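Local coordinates for glycosyl transferase family 8 (Streptococcus pneumoniae, PDB 5GVV), which transfers galactose from UDP-galactose to the terminal glucose of the already glycosylated serine-rich repeat protein PsrP, as the third step of its O-glycosylation, at residues I51-Q56 against Y269-Q274; Y294-L299 against T320-V325; L349-K354 against D373-E378; S343-D348 against K366-A371. All coordinates share one frame; numbering follows the deposited sequence.

Contact 1: I51-Q56 against Y269-Q274; sequences IRIYLQ and YPSKSQ
Y269 meets the helix residue Q56 chiefly through its CB, which lies 3.4 Å from Q56 O, while its ring leads off to H33, with whose NE2 the phenol OH is hydrogen-bonded. P270 carries the chain past with little contact. S271 turns its hydroxyl to the aliphatic side of I53, S271 OG lying 3.6 Å from I53 CG2. Its chi1 of 160° sets OG anti to the backbone N, where the amide of S273, two residues on, can reach it: S273 N donates to S271 OG at 3.2 Å, closing an ST turn. K272 makes the one hydrogen bond between the segments, from K272 N to Q56 OE1 at 2.9 Å, and the donor is tilted 31° out of the amide carbonyl plane. Its side chain crosses that of Q56 at about a right angle, K272 CB standing 3.2 Å from Q56 OE1, and the amine end leads away. The other end of the same amide, Q56 NE2, is tied to D61, which fixes how the group is turned. S273 completes the row, its CB packing 3.9 Å from I53 CD1. The ST turn at S271-S273 thus lies against helix 45-57 of the GT-A fold, and the irregular chain leads on to strand 278-283 of the second, parallel sheet.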
loop_
_atom_site.group_PDB
_atom_site.type_symbol
_atom_site.label_atom_id
_atom_site.label_comp_id
_atom_site.label_asym_id
_atom_site.label_seq_id
_atom_site.Cartn_x
_atom_site.Cartn_y
_atom_site.Cartn_z
ATOM N N ILE A 51 0.310 -0.018 -14.199
ATOM C CA ILE A 51 0.222 1.433 -14.160
ATOM C C ILE A 51 0.715 2.015 -15.487
ATOM O O ILE A 51 0.211 3.043 -15.949
ATOM C CB ILE A 51 1.035 2.009 -12.983
ATOM C CG1 ILE A 51 0.589 1.384 -11.660
ATOM C CG2 ILE A 51 0.902 3.526 -12.919
ATOM C CD1 ILE A 51 -0.910 1.476 -11.410
ATOM N N ARG A 52 1.693 1.345 -16.099
ATOM C CA ARG A 52 2.232 1.785 -17.388
ATOM C C ARG A 52 1.142 1.803 -18.452
ATOM O O ARG A 52 1.084 2.713 -19.271
ATOM C CB ARG A 52 3.391 0.887 -17.840
ATOM C CG ARG A 52 3.928 1.215 -19.230
ATOM C CD ARG A 52 5.144 0.371 -19.578
ATOM N NE ARG A 52 6.249 0.635 -18.663
ATOM C CZ ARG A 52 6.808 -0.284 -17.881
ATOM N NH1 ARG A 52 6.382 -1.543 -17.910
ATOM N NH2 ARG A 52 7.805 0.053 -17.073
ATOM N N ILE A 53 0.271 0.797 -18.425
ATOM C CA ILE A 53 -0.881 0.754 -19.322
ATOM C C ILE A 53 -1.795 1.962 -19.123
ATOM O O ILE A 53 -2.281 2.549 -20.095
ATOM C CB ILE A 53 -1.703 -0.531 -19.117
ATOM C CG1 ILE A 53 -0.892 -1.756 -19.546
ATOM C CG2 ILE A 53 -3.017 -0.464 -19.892
ATOM C CD1 ILE A 53 -1.599 -3.084 -19.316
ATOM N N TYR A 54 -2.036 2.326 -17.866
ATOM C CA TYR A 54 -2.870 3.490 -17.565
ATOM C C TYR A 54 -2.265 4.742 -18.187
ATOM O O TYR A 54 -2.963 5.525 -18.839
ATOM C CB TYR A 54 -3.001 3.692 -16.054
ATOM C CG TYR A 54 -3.700 2.567 -15.330
ATOM C CD1 TYR A 54 -4.560 1.704 -16.004
ATOM C CD2 TYR A 54 -3.503 2.369 -13.971
ATOM C CE1 TYR A 54 -5.201 0.671 -15.339
ATOM C CE2 TYR A 54 -4.133 1.332 -13.301
ATOM C CZ TYR A 54 -4.980 0.491 -13.990
ATOM O OH TYR A 54 -5.615 -0.538 -13.319
ATOM N N LEU A 55 -0.968 4.934 -17.966
ATOM C CA LEU A 55 -0.281 6.126 -18.450
ATOM C C LEU A 55 -0.337 6.211 -19.971
ATOM O O LEU A 55 -0.569 7.284 -20.526
ATOM C CB LEU A 55 1.173 6.146 -17.970
ATOM C CG LEU A 55 1.468 6.977 -16.722
ATOM C CD1 LEU A 55 1.158 8.438 -16.978
ATOM C CD2 LEU A 55 0.661 6.473 -15.539
ATOM N N GLN A 56 -0.136 5.076 -20.638
ATOM C CA GLN A 56 -0.177 5.030 -22.097
ATOM C C GLN A 56 -1.568 5.336 -22.648
ATOM O O GLN A 56 -1.709 6.005 -23.677
ATOM C CB GLN A 56 0.309 3.664 -22.596
ATOM C CG GLN A 56 1.790 3.398 -22.299
ATOM C CD GLN A 56 2.237 2.022 -22.731
ATOM O OE1 GLN A 56 1.417 1.174 -23.080
ATOM N NE2 GLN A 56 3.544 1.788 -22.711
ATOM N N TYR A 269 -5.923 6.618 -25.749
ATOM C CA TYR A 269 -4.880 6.110 -26.630
ATOM C C TYR A 269 -4.742 4.610 -26.419
ATOM O O TYR A 269 -5.000 4.109 -25.328
ATOM C CB TYR A 269 -3.557 6.843 -26.376
ATOM C CG TYR A 269 -3.615 8.310 -26.755
ATOM C CD1 TYR A 269 -4.212 9.244 -25.914
ATOM C CD2 TYR A 269 -3.082 8.759 -27.956
ATOM C CE1 TYR A 269 -4.273 10.587 -26.259
ATOM C CE2 TYR A 269 -3.139 10.106 -28.311
ATOM C CZ TYR A 269 -3.735 11.010 -27.460
ATOM O OH TYR A 269 -3.790 12.347 -27.809
ATOM N N PRO A 270 -4.359 3.877 -27.473
ATOM C CA PRO A 270 -4.285 2.421 -27.316
ATOM C C PRO A 270 -3.183 2.018 -26.345
ATOM O O PRO A 270 -2.100 2.609 -26.374
ATOM C CB PRO A 270 -3.946 1.937 -28.733
ATOM C CG PRO A 270 -3.243 3.102 -29.377
ATOM C CD PRO A 270 -3.930 4.321 -28.813
ATOM N N SER A 271 -3.466 1.053 -25.474
ATOM C CA SER A 271 -2.423 0.463 -24.644
ATOM C C SER A 271 -1.396 -0.185 -25.564
ATOM O O SER A 271 -1.766 -0.770 -26.580
ATOM C CB SER A 271 -3.017 -0.587 -23.704
ATOM O OG SER A 271 -2.015 -1.470 -23.231
ATOM N N LYS A 272 -0.113 -0.070 -25.227
ATOM C CA LYS A 272 0.948 -0.646 -26.056
ATOM C C LYS A 272 1.364 -2.021 -25.557
ATOM O O LYS A 272 2.310 -2.620 -26.078
ATOM C CB LYS A 272 2.179 0.263 -26.089
ATOM C CG LYS A 272 1.942 1.653 -26.659
ATOM C CD LYS A 272 3.265 2.380 -26.854
ATOM C CE LYS A 272 3.051 3.814 -27.302
ATOM N NZ LYS A 272 4.343 4.522 -27.557
ATOM N N SER A 273 0.668 -2.516 -24.540
ATOM C CA SER A 273 1.013 -3.809 -23.963
ATOM C C SER A 273 0.702 -4.922 -24.953
ATOM O O SER A 273 -0.242 -4.822 -25.739
ATOM C CB SER A 273 0.251 -4.047 -22.660
ATOM O OG SER A 273 -0.851 -4.909 -22.870
ATOM N N GLN A 274 1.509 -5.975 -24.925
ATOM C CA GLN A 274 1.261 -7.129 -25.773
ATOM C C GLN A 274 1.462 -8.412 -24.980
ATOM O O GLN A 274 2.262 -8.462 -24.042
ATOM C CB GLN A 274 2.173 -7.105 -27.002
ATOM C CG GLN A 274 3.610 -7.530 -26.723
ATOM C CD GLN A 274 4.625 -6.622 -27.381
ATOM O OE1 GLN A 274 4.924 -6.761 -28.568
ATOM N NE2 GLN A 274 5.161 -5.680 -26.612
#

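Contact 2: Y294-L299 against T320-V325; sequences YLAEQL and TRFPNV
The carbonyl oxygen A296 O, near the end of helix 292-298, is gripped by a water that donates to it at 2.7 Å and by a weak bond from N324 ND2 at 3.3 Å. The same water donates to N324 OD1, 2.8 Å away, so both ends of the amide are engaged. N324 ND2 is hydrogen-bonded to V302 O; L299 O lies 2.8 Å from it. In this way the asparagine, just before edge strand 325-328, bridges the end of helix 292-298 and the start of strand 302-307 in the six-stranded parallel sheet. Beside it A296 CB stands over the centre of one face of the F322 ring, a CH-pi contact 3.8 Å from the centroid, and also touches V325 CG2. R321 CG lies toward the rim of the opposite face. E297 CG approaches F322 CE1 obliquely at 3.4 Å, while the guanidinium of R321 is salt-bridged to D293.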
loop_
_atom_site.group_PDB
_atom_site.type_symbol
_atom_site.label_atom_id
_atom_site.label_comp_id
_atom_site.label_asym_id
_atom_site.label_seq_id
_atom_site.Cartn_x
_atom_site.Cartn_y
_atom_site.Cartn_z
ATOM N N TYR A 294 20.767 -7.345 -23.948
ATOM C CA TYR A 294 20.515 -7.102 -25.358
ATOM C C TYR A 294 19.290 -7.879 -25.830
ATOM O O TYR A 294 18.418 -7.320 -26.496
ATOM C CB TYR A 294 21.743 -7.491 -26.188
ATOM C CG TYR A 294 21.483 -7.473 -27.673
ATOM C CD1 TYR A 294 21.516 -6.281 -28.390
ATOM C CD2 TYR A 294 21.187 -8.643 -28.354
ATOM C CE1 TYR A 294 21.272 -6.264 -29.751
ATOM C CE2 TYR A 294 20.934 -8.635 -29.706
ATOM C CZ TYR A 294 20.980 -7.448 -30.397
ATOM O OH TYR A 294 20.726 -7.456 -31.744
ATOM N N LEU A 295 19.223 -9.163 -25.480
ATOM C CA LEU A 295 18.106 -10.015 -25.891
ATOM C C LEU A 295 16.784 -9.474 -25.354
ATOM O O LEU A 295 15.789 -9.410 -26.074
ATOM C CB LEU A 295 18.314 -11.456 -25.421
ATOM C CG LEU A 295 19.568 -12.178 -25.918
ATOM C CD1 LEU A 295 19.620 -13.609 -25.395
ATOM C CD2 LEU A 295 19.657 -12.157 -27.438
ATOM N N ALA A 296 16.781 -9.084 -24.084
ATOM C CA ALA A 296 15.592 -8.505 -23.468
ATOM C C ALA A 296 15.134 -7.262 -24.224
ATOM O O ALA A 296 13.940 -7.103 -24.498
ATOM C CB ALA A 296 15.859 -8.168 -22.013
ATOM N N GLU A 297 16.085 -6.382 -24.537
ATOM C CA GLU A 297 15.796 -5.144 -25.259
ATOM C C GLU A 297 15.188 -5.431 -26.628
ATOM O O GLU A 297 14.226 -4.782 -27.039
ATOM C CB GLU A 297 17.076 -4.311 -25.429
ATOM C CG GLU A 297 17.593 -3.661 -24.149
ATOM C CD GLU A 297 18.992 -3.083 -24.292
ATOM O OE1 GLU A 297 19.312 -2.130 -23.552
ATOM O OE2 GLU A 297 19.771 -3.588 -25.129
ATOM N N GLN A 298 15.748 -6.418 -27.322
ATOM C CA GLN A 298 15.351 -6.734 -28.693
ATOM C C GLN A 298 14.074 -7.565 -28.801
ATOM O O GLN A 298 13.415 -7.561 -29.846
ATOM C CB GLN A 298 16.482 -7.484 -29.403
ATOM C CG GLN A 298 17.743 -6.653 -29.607
ATOM C CD GLN A 298 17.511 -5.485 -30.539
ATOM O OE1 GLN A 298 17.054 -5.665 -31.666
ATOM N NE2 GLN A 298 17.810 -4.279 -30.072
ATOM N N LEU A 299 13.732 -8.283 -27.734
ATOM C CA LEU A 299 12.606 -9.215 -27.779
ATOM C C LEU A 299 11.567 -8.955 -26.684
ATOM O O LEU A 299 11.382 -9.787 -25.792
ATOM C CB LEU A 299 13.114 -10.661 -27.698
ATOM C CG LEU A 299 13.958 -11.162 -28.875
ATOM C CD1 LEU A 299 15.004 -12.192 -28.438
ATOM C CD2 LEU A 299 13.068 -11.748 -29.958
ATOM N N THR A 320 15.330 -6.277 -13.650
ATOM C CA THR A 320 13.956 -5.919 -13.288
ATOM C C THR A 320 13.457 -4.638 -13.965
ATOM O O THR A 320 12.260 -4.339 -13.934
ATOM C CB THR A 320 13.792 -5.755 -11.763
ATOM O OG1 THR A 320 14.731 -4.787 -11.268
ATOM C CG2 THR A 320 14.012 -7.076 -11.053
ATOM N N ARG A 321 14.363 -3.884 -14.580
ATOM C CA ARG A 321 13.974 -2.672 -15.294
ATOM C C ARG A 321 13.247 -3.019 -16.590
ATOM O O ARG A 321 12.562 -2.168 -17.169
ATOM C CB ARG A 321 15.196 -1.799 -15.585
ATOM C CG ARG A 321 16.128 -2.337 -16.672
ATOM C CD ARG A 321 17.469 -1.623 -16.643
ATOM N NE ARG A 321 18.341 -2.005 -17.756
ATOM C CZ ARG A 321 19.098 -3.100 -17.773
ATOM N NH1 ARG A 321 19.080 -3.944 -16.748
ATOM N NH2 ARG A 321 19.872 -3.361 -18.823
ATOM N N PHE A 322 13.398 -4.271 -17.033
ATOM C CA PHE A 322 12.709 -4.764 -18.223
ATOM C C PHE A 322 11.372 -5.361 -17.836
ATOM O O PHE A 322 11.275 -6.059 -16.824
ATOM C CB PHE A 322 13.533 -5.846 -18.925
ATOM C CG PHE A 322 14.849 -5.367 -19.454
ATOM C CD1 PHE A 322 14.905 -4.584 -20.599
ATOM C CD2 PHE A 322 16.035 -5.729 -18.831
ATOM C CE1 PHE A 322 16.120 -4.153 -21.103
ATOM C CE2 PHE A 322 17.254 -5.303 -19.326
ATOM C CZ PHE A 322 17.297 -4.510 -20.465
ATOM N N PRO A 323 10.336 -5.107 -18.652
ATOM C CA PRO A 323 9.000 -5.633 -18.370
ATOM C C PRO A 323 8.886 -7.105 -18.744
ATOM O O PRO A 323 7.899 -7.742 -18.375
ATOM C CB PRO A 323 8.100 -4.792 -19.277
ATOM C CG PRO A 323 8.981 -4.422 -20.436
ATOM C CD PRO A 323 10.356 -4.243 -19.850
ATOM N N ASN A 324 9.887 -7.641 -19.442
ATOM C CA ASN A 324 9.810 -9.014 -19.930
ATOM C C ASN A 324 10.862 -9.985 -19.368
ATOM O O ASN A 324 11.076 -11.068 -19.925
ATOM C CB ASN A 324 9.848 -9.033 -21.464
ATOM C CG ASN A 324 11.123 -8.431 -22.028
ATOM O OD1 ASN A 324 11.658 -7.460 -21.492
ATOM N ND2 ASN A 324 11.617 -9.009 -23.116
ATOM N N VAL A 325 11.522 -9.611 -18.275
ATOM C CA VAL A 325 12.467 -10.522 -17.632
ATOM C C VAL A 325 12.018 -10.806 -16.211
ATOM O O VAL A 325 11.791 -9.877 -15.423
ATOM C CB VAL A 325 13.895 -9.944 -17.582
ATOM C CG1 VAL A 325 14.846 -10.947 -16.936
ATOM C CG2 VAL A 325 14.380 -9.579 -18.982
HETATM O O HOH W 1 12.141 -5.469 -23.382
#

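Contact 3: L349-K354 against D373-E378; sequences LNHDRK and DNTCSE
The imidazole of H351 has T375 CG2 over one face, offset toward the rim, in a CH-pi contact 4.2 Å from the ring centroid. At its edge, in plane, N374 ND2 lies 3.6 Å from H351 CE1, with the amide turned almost perpendicular to the ring (88°). H351 NE2 is hydrogen-bonded to E290, to which N374 ND2 also makes a weak bond, so one carboxylate steadies both groups. T375 CG2 further packs 3.4 Å from L349 O, and the threonine hydroxyl is hydrogen-bonded to the backbone at D348 and F372. The polar centre is the ammonium of K354. K354 NZ donates to T375 O at 2.8 Å and to N350 O at 2.6 Å, each in the plane of its carbonyl, and more weakly to N350 OD1, an oxygen that also accepts from N282 ND2. A salt bridge to D348 adds a negative charge, which would be expected to keep the lysine protonated. K354 CG packs 4.0 Å from S377 CB; beyond it the chain bends at chi2 (-61°), turning CD back toward the loop. The two loops follow the neighbouring parallel strands 345-348 and 369-372 and meet at the C-terminal ends of both. L349-K354 runs on into helix 356-364, whose Y359 touches both K354 and S377; D373-E378 heads for strand 387-389, with C376 lying against Y385.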
loop_
_atom_site.group_PDB
_atom_site.type_symbol
_atom_site.label_atom_id
_atom_site.label_comp_id
_atom_site.label_asym_id
_atom_site.label_seq_id
_atom_site.Cartn_x
_atom_site.Cartn_y
_atom_site.Cartn_z
ATOM N N LEU A 349 22.849 -19.906 -21.704
ATOM C CA LEU A 349 23.613 -18.663 -21.814
ATOM C C LEU A 349 24.581 -18.423 -20.656
ATOM O O LEU A 349 25.342 -17.454 -20.678
ATOM C CB LEU A 349 22.660 -17.472 -21.919
ATOM C CG LEU A 349 21.558 -17.552 -22.968
ATOM C CD1 LEU A 349 20.698 -16.297 -22.950
ATOM C CD2 LEU A 349 22.149 -17.778 -24.335
ATOM N N ASN A 350 24.549 -19.292 -19.650
ATOM C CA ASN A 350 25.354 -19.091 -18.444
ATOM C C ASN A 350 26.802 -19.548 -18.613
ATOM O O ASN A 350 27.068 -20.560 -19.257
ATOM C CB ASN A 350 24.709 -19.802 -17.253
ATOM C CG ASN A 350 24.445 -21.264 -17.529
ATOM O OD1 ASN A 350 23.780 -21.611 -18.506
ATOM N ND2 ASN A 350 24.979 -22.136 -16.679
ATOM N N HIS A 351 27.727 -18.811 -18.001
ATOM C CA HIS A 351 29.156 -18.995 -18.240
ATOM C C HIS A 351 29.891 -20.009 -17.352
ATOM O O HIS A 351 30.880 -20.600 -17.785
ATOM C CB HIS A 351 29.874 -17.641 -18.195
ATOM C CG HIS A 351 29.897 -16.925 -19.512
ATOM N ND1 HIS A 351 30.806 -17.218 -20.505
ATOM C CD2 HIS A 351 29.121 -15.924 -19.994
ATOM C CE1 HIS A 351 30.592 -16.433 -21.542
ATOM N NE2 HIS A 351 29.574 -15.638 -21.263
ATOM N N ASP A 352 29.444 -20.221 -16.119
ATOM C CA ASP A 352 30.191 -21.139 -15.263
ATOM C C ASP A 352 29.808 -22.600 -15.494
ATOM O O ASP A 352 29.103 -22.918 -16.457
ATOM C CB ASP A 352 30.076 -20.769 -13.786
ATOM C CG ASP A 352 31.382 -20.974 -13.039
ATOM O OD1 ASP A 352 31.689 -22.132 -12.673
ATOM O OD2 ASP A 352 32.110 -19.979 -12.834
ATOM N N ARG A 353 30.293 -23.482 -14.623
ATOM C CA ARG A 353 30.071 -24.916 -14.788
ATOM C C ARG A 353 28.595 -25.265 -14.846
ATOM O O ARG A 353 27.791 -24.769 -14.057
ATOM C CB ARG A 353 30.764 -25.721 -13.690
ATOM C CG ARG A 353 32.199 -26.102 -14.033
ATOM C CD ARG A 353 32.784 -27.042 -12.991
ATOM N NE ARG A 353 32.841 -26.409 -11.679
ATOM C CZ ARG A 353 33.836 -25.628 -11.270
ATOM N NH1 ARG A 353 34.872 -25.387 -12.069
ATOM N NH2 ARG A 353 33.799 -25.091 -10.059
ATOM N N LYS A 354 28.252 -26.123 -15.797
ATOM C CA LYS A 354 26.859 -26.425 -16.084
ATOM C C LYS A 354 26.201 -27.293 -15.020
ATOM O O LYS A 354 26.826 -28.186 -14.445
ATOM C CB LYS A 354 26.741 -27.099 -17.449
ATOM C CG LYS A 354 27.319 -26.279 -18.585
ATOM C CD LYS A 354 26.605 -24.947 -18.728
ATOM C CE LYS A 354 27.126 -24.188 -19.941
ATOM N NZ LYS A 354 26.411 -22.897 -20.162
ATOM N N ASP A 373 28.200 -19.517 -29.054
ATOM C CA ASP A 373 29.455 -20.223 -29.308
ATOM C C ASP A 373 30.278 -20.395 -28.034
ATOM O O ASP A 373 30.957 -21.413 -27.853
ATOM C CB ASP A 373 30.282 -19.480 -30.372
ATOM C CG ASP A 373 30.376 -17.986 -30.103
ATOM O OD1 ASP A 373 30.028 -17.552 -28.985
ATOM O OD2 ASP A 373 30.803 -17.239 -31.010
ATOM N N ASN A 374 30.206 -19.401 -27.155
ATOM C CA ASN A 374 30.994 -19.400 -25.925
ATOM C C ASN A 374 30.216 -19.810 -24.666
ATOM O O ASN A 374 30.720 -19.654 -23.552
ATOM C CB ASN A 374 31.626 -18.022 -25.707
ATOM C CG ASN A 374 30.586 -16.931 -25.520
ATOM O OD1 ASN A 374 29.408 -17.130 -25.812
ATOM N ND2 ASN A 374 31.020 -15.767 -25.044
ATOM N N THR A 375 28.998 -20.317 -24.832
ATOM C CA THR A 375 28.216 -20.763 -23.678
ATOM C C THR A 375 27.743 -22.212 -23.797
ATOM O O THR A 375 27.161 -22.754 -22.856
ATOM C CB THR A 375 26.992 -19.856 -23.413
ATOM O OG1 THR A 375 26.101 -19.902 -24.535
ATOM C CG2 THR A 375 27.421 -18.414 -23.148
ATOM N N CYS A 376 27.980 -22.836 -24.947
ATOM C CA CYS A 376 27.609 -24.239 -25.106
ATOM C C CYS A 376 28.497 -25.101 -24.216
ATOM O O CYS A 376 29.679 -24.797 -24.022
ATOM C CB CYS A 376 27.695 -24.673 -26.570
ATOM S SG CYS A 376 29.195 -24.177 -27.405
ATOM N N SER A 377 27.914 -26.156 -23.652
ATOM C CA SER A 377 28.623 -27.010 -22.703
ATOM C C SER A 377 29.820 -27.712 -23.335
ATOM O O SER A 377 29.787 -28.069 -24.514
ATOM C CB SER A 377 27.670 -28.047 -22.109
ATOM O OG SER A 377 28.376 -29.042 -21.393
ATOM N N GLU A 378 30.871 -27.903 -22.543
ATOM C CA GLU A 378 32.062 -28.613 -22.999
ATOM C C GLU A 378 31.786 -30.114 -23.050
ATOM O O GLU A 378 32.452 -30.856 -23.772
ATOM C CB GLU A 378 33.244 -28.342 -22.063
ATOM C CG GLU A 378 33.550 -26.863 -21.820
ATOM C CD GLU A 378 34.838 -26.652 -21.036
ATOM O OE1 GLU A 378 35.400 -25.534 -21.092
ATOM O OE2 GLU A 378 35.291 -27.607 -20.367
#

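Contact 4: S343-D348 against K366-A371; sequences SDLYLD and KKPMIA
A selenomethionine and a tyrosine lie side by side, pointing the same way from adjacent parallel strands: the selenium of M369 is 3.9 Å from Y346 CD1 and stands oblique to the ring, 4.8 Å from its centroid, in a Met-aromatic contact. M369 is anti at chi1 and chi2, and its chain bends only at chi3 (56°). The backbones are joined by Y346 N to P368 O (3.0 Å), I370 N to Y346 O (3.2 Å) and D348 N to I370 O (3.0 Å). On the other face of the sheet L347 CD2 packs against I370 CG1 at 3.7 Å, and L345 crosses I370 at about a right angle. Where the strands start, P368 CG nears D344 O at 3.1 Å, and K367 NZ donates to S343 O at 2.7 Å, nearly along the C=O axis, as well as to I341 O. These are the two strands of a right-handed beta-alpha-beta unit, linked by helix 356-364, whose A358 and V362 cover Y346. Apolar groups thus pack on both faces while strand bonds engage the amides of Y346, I370 and D348, and the lysine binds carbonyls near the C-terminal end of helix 333-342, where its positive charge should be favoured.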
loop_
_atom_site.group_PDB
_atom_site.type_symbol
_atom_site.label_atom_id
_atom_site.label_comp_id
_atom_site.label_asym_id
_atom_site.label_seq_id
_atom_site.Cartn_x
_atom_site.Cartn_y
_atom_site.Cartn_z
ATOM N N SER A 343 8.056 -23.618 -20.003
ATOM C CA SER A 343 8.755 -22.816 -21.008
ATOM C C SER A 343 8.705 -23.437 -22.404
ATOM O O SER A 343 8.383 -24.616 -22.552
ATOM C CB SER A 343 10.201 -22.572 -20.581
ATOM O OG SER A 343 10.245 -21.934 -19.318
ATOM N N ASP A 344 9.015 -22.628 -23.416
ATOM C CA ASP A 344 8.995 -23.069 -24.807
ATOM C C ASP A 344 10.400 -23.377 -25.303
ATOM O O ASP A 344 10.580 -24.135 -26.260
ATOM C CB ASP A 344 8.412 -21.974 -25.704
ATOM C CG ASP A 344 6.956 -21.687 -25.420
ATOM O OD1 ASP A 344 6.143 -22.634 -25.462
ATOM O OD2 ASP A 344 6.621 -20.510 -25.162
ATOM N N LEU A 345 11.398 -22.779 -24.658
ATOM C CA LEU A 345 12.758 -22.821 -25.185
ATOM C C LEU A 345 13.793 -22.569 -24.097
ATOM O O LEU A 345 13.695 -21.581 -23.362
ATOM C CB LEU A 345 12.905 -21.764 -26.286
ATOM C CG LEU A 345 14.314 -21.556 -26.843
ATOM C CD1 LEU A 345 14.773 -22.805 -27.567
ATOM C CD2 LEU A 345 14.336 -20.368 -27.770
ATOM N N TYR A 346 14.780 -23.456 -23.986
ATOM C CA TYR A 346 15.863 -23.245 -23.032
ATOM C C TYR A 346 17.000 -22.465 -23.687
ATOM O O TYR A 346 17.423 -22.788 -24.799
ATOM C CB TYR A 346 16.384 -24.580 -22.473
ATOM C CG TYR A 346 17.277 -24.382 -21.269
ATOM C CD1 TYR A 346 18.638 -24.133 -21.417
ATOM C CD2 TYR A 346 16.754 -24.409 -19.984
ATOM C CE1 TYR A 346 19.452 -23.928 -20.319
ATOM C CE2 TYR A 346 17.557 -24.204 -18.880
ATOM C CZ TYR A 346 18.902 -23.966 -19.054
ATOM O OH TYR A 346 19.707 -23.757 -17.954
ATOM N N LEU A 347 17.488 -21.435 -22.996
ATOM C CA LEU A 347 18.637 -20.663 -23.472
ATOM C C LEU A 347 19.864 -20.965 -22.613
ATOM O O LEU A 347 19.950 -20.519 -21.460
ATOM C CB LEU A 347 18.340 -19.161 -23.435
ATOM C CG LEU A 347 17.139 -18.635 -24.222
ATOM C CD1 LEU A 347 17.017 -17.122 -24.090
ATOM C CD2 LEU A 347 17.237 -19.024 -25.673
ATOM N N ASP A 348 20.810 -21.713 -23.178
ATOM C CA ASP A 348 22.032 -22.062 -22.471
ATOM C C ASP A 348 23.016 -20.904 -22.572
ATOM O O ASP A 348 23.915 -20.920 -23.414
ATOM C CB ASP A 348 22.645 -23.326 -23.077
ATOM C CG ASP A 348 23.589 -24.028 -22.128
ATOM O OD1 ASP A 348 23.797 -23.514 -21.005
ATOM O OD2 ASP A 348 24.123 -25.093 -22.505
ATOM N N LYS A 366 11.088 -32.588 -23.569
ATOM C CA LYS A 366 11.236 -32.348 -25.009
ATOM C C LYS A 366 11.312 -30.875 -25.391
ATOM O O LYS A 366 10.626 -30.440 -26.320
ATOM C CB LYS A 366 10.104 -33.005 -25.805
ATOM C CG LYS A 366 10.347 -34.457 -26.190
ATOM C CD LYS A 366 9.780 -35.394 -25.147
ATOM C CE LYS A 366 8.316 -35.081 -24.870
ATOM N NZ LYS A 366 7.805 -35.752 -23.639
ATOM N N LYS A 367 12.150 -30.115 -24.693
ATOM C CA LYS A 367 12.286 -28.690 -24.975
ATOM C C LYS A 367 13.477 -28.442 -25.895
ATOM O O LYS A 367 14.545 -29.025 -25.699
ATOM C CB LYS A 367 12.455 -27.908 -23.672
ATOM C CG LYS A 367 11.340 -28.146 -22.647
ATOM C CD LYS A 367 10.003 -27.580 -23.120
ATOM C CE LYS A 367 8.901 -27.833 -22.095
ATOM N NZ LYS A 367 7.620 -27.178 -22.496
ATOM N N PRO A 368 13.289 -27.590 -26.919
ATOM C CA PRO A 368 14.403 -27.167 -27.772
ATOM C C PRO A 368 15.364 -26.331 -26.951
ATOM O O PRO A 368 14.928 -25.679 -25.996
ATOM C CB PRO A 368 13.723 -26.275 -28.815
ATOM C CG PRO A 368 12.487 -25.770 -28.136
ATOM C CD PRO A 368 12.026 -26.925 -27.287
HETATM N N MSE A 369 16.645 -26.354 -27.306
HETATM C CA MSE A 369 17.655 -25.613 -26.563
HETATM C C MSE A 369 18.684 -25.034 -27.529
HETATM O O MSE A 369 19.140 -25.717 -28.445
HETATM C CB MSE A 369 18.330 -26.528 -25.534
HETATM C CG MSE A 369 19.489 -25.900 -24.781
HETATM SE SE MSE A 369 20.133 -27.094 -23.388
HETATM C CE MSE A 369 20.524 -28.667 -24.479
ATOM N N ILE A 370 19.034 -23.766 -27.341
ATOM C CA ILE A 370 20.035 -23.133 -28.195
ATOM C C ILE A 370 21.092 -22.461 -27.326
ATOM O O ILE A 370 20.892 -22.283 -26.121
ATOM C CB ILE A 370 19.405 -22.118 -29.167
ATOM C CG1 ILE A 370 18.750 -20.966 -28.400
ATOM C CG2 ILE A 370 18.379 -22.817 -30.062
ATOM C CD1 ILE A 370 18.154 -19.897 -29.298
ATOM N N ALA A 371 22.221 -22.099 -27.924
ATOM C CA ALA A 371 23.324 -21.547 -27.142
ATOM C C ALA A 371 24.170 -20.580 -27.959
ATOM O O ALA A 371 24.010 -20.480 -29.180
ATOM C CB ALA A 371 24.192 -22.672 -26.588
#

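How the contacts relate
Contacts 3 and 4 are two levels of one beta-alpha-beta unit: their segments alternate along the chain, their centres lie about 14 Å apart, and C376 CB packs 4.0 Å from A371 CB where they join. Contact 2 borders contact 3 through L295 CD1 and L349 CD1, 3.8 Å apart, and its centre is about 18 Å from that of contact 4. Contact 1, a surface contact between helix 45-57 and the chain entering the second sheet, meets contact 2 where R52 NH1 packs 3.9 Å from P323 CB; its centre is about 38 Å from that of contact 3. All four lie away from the UDP pocket and the manganese held by D106, D108 and H227.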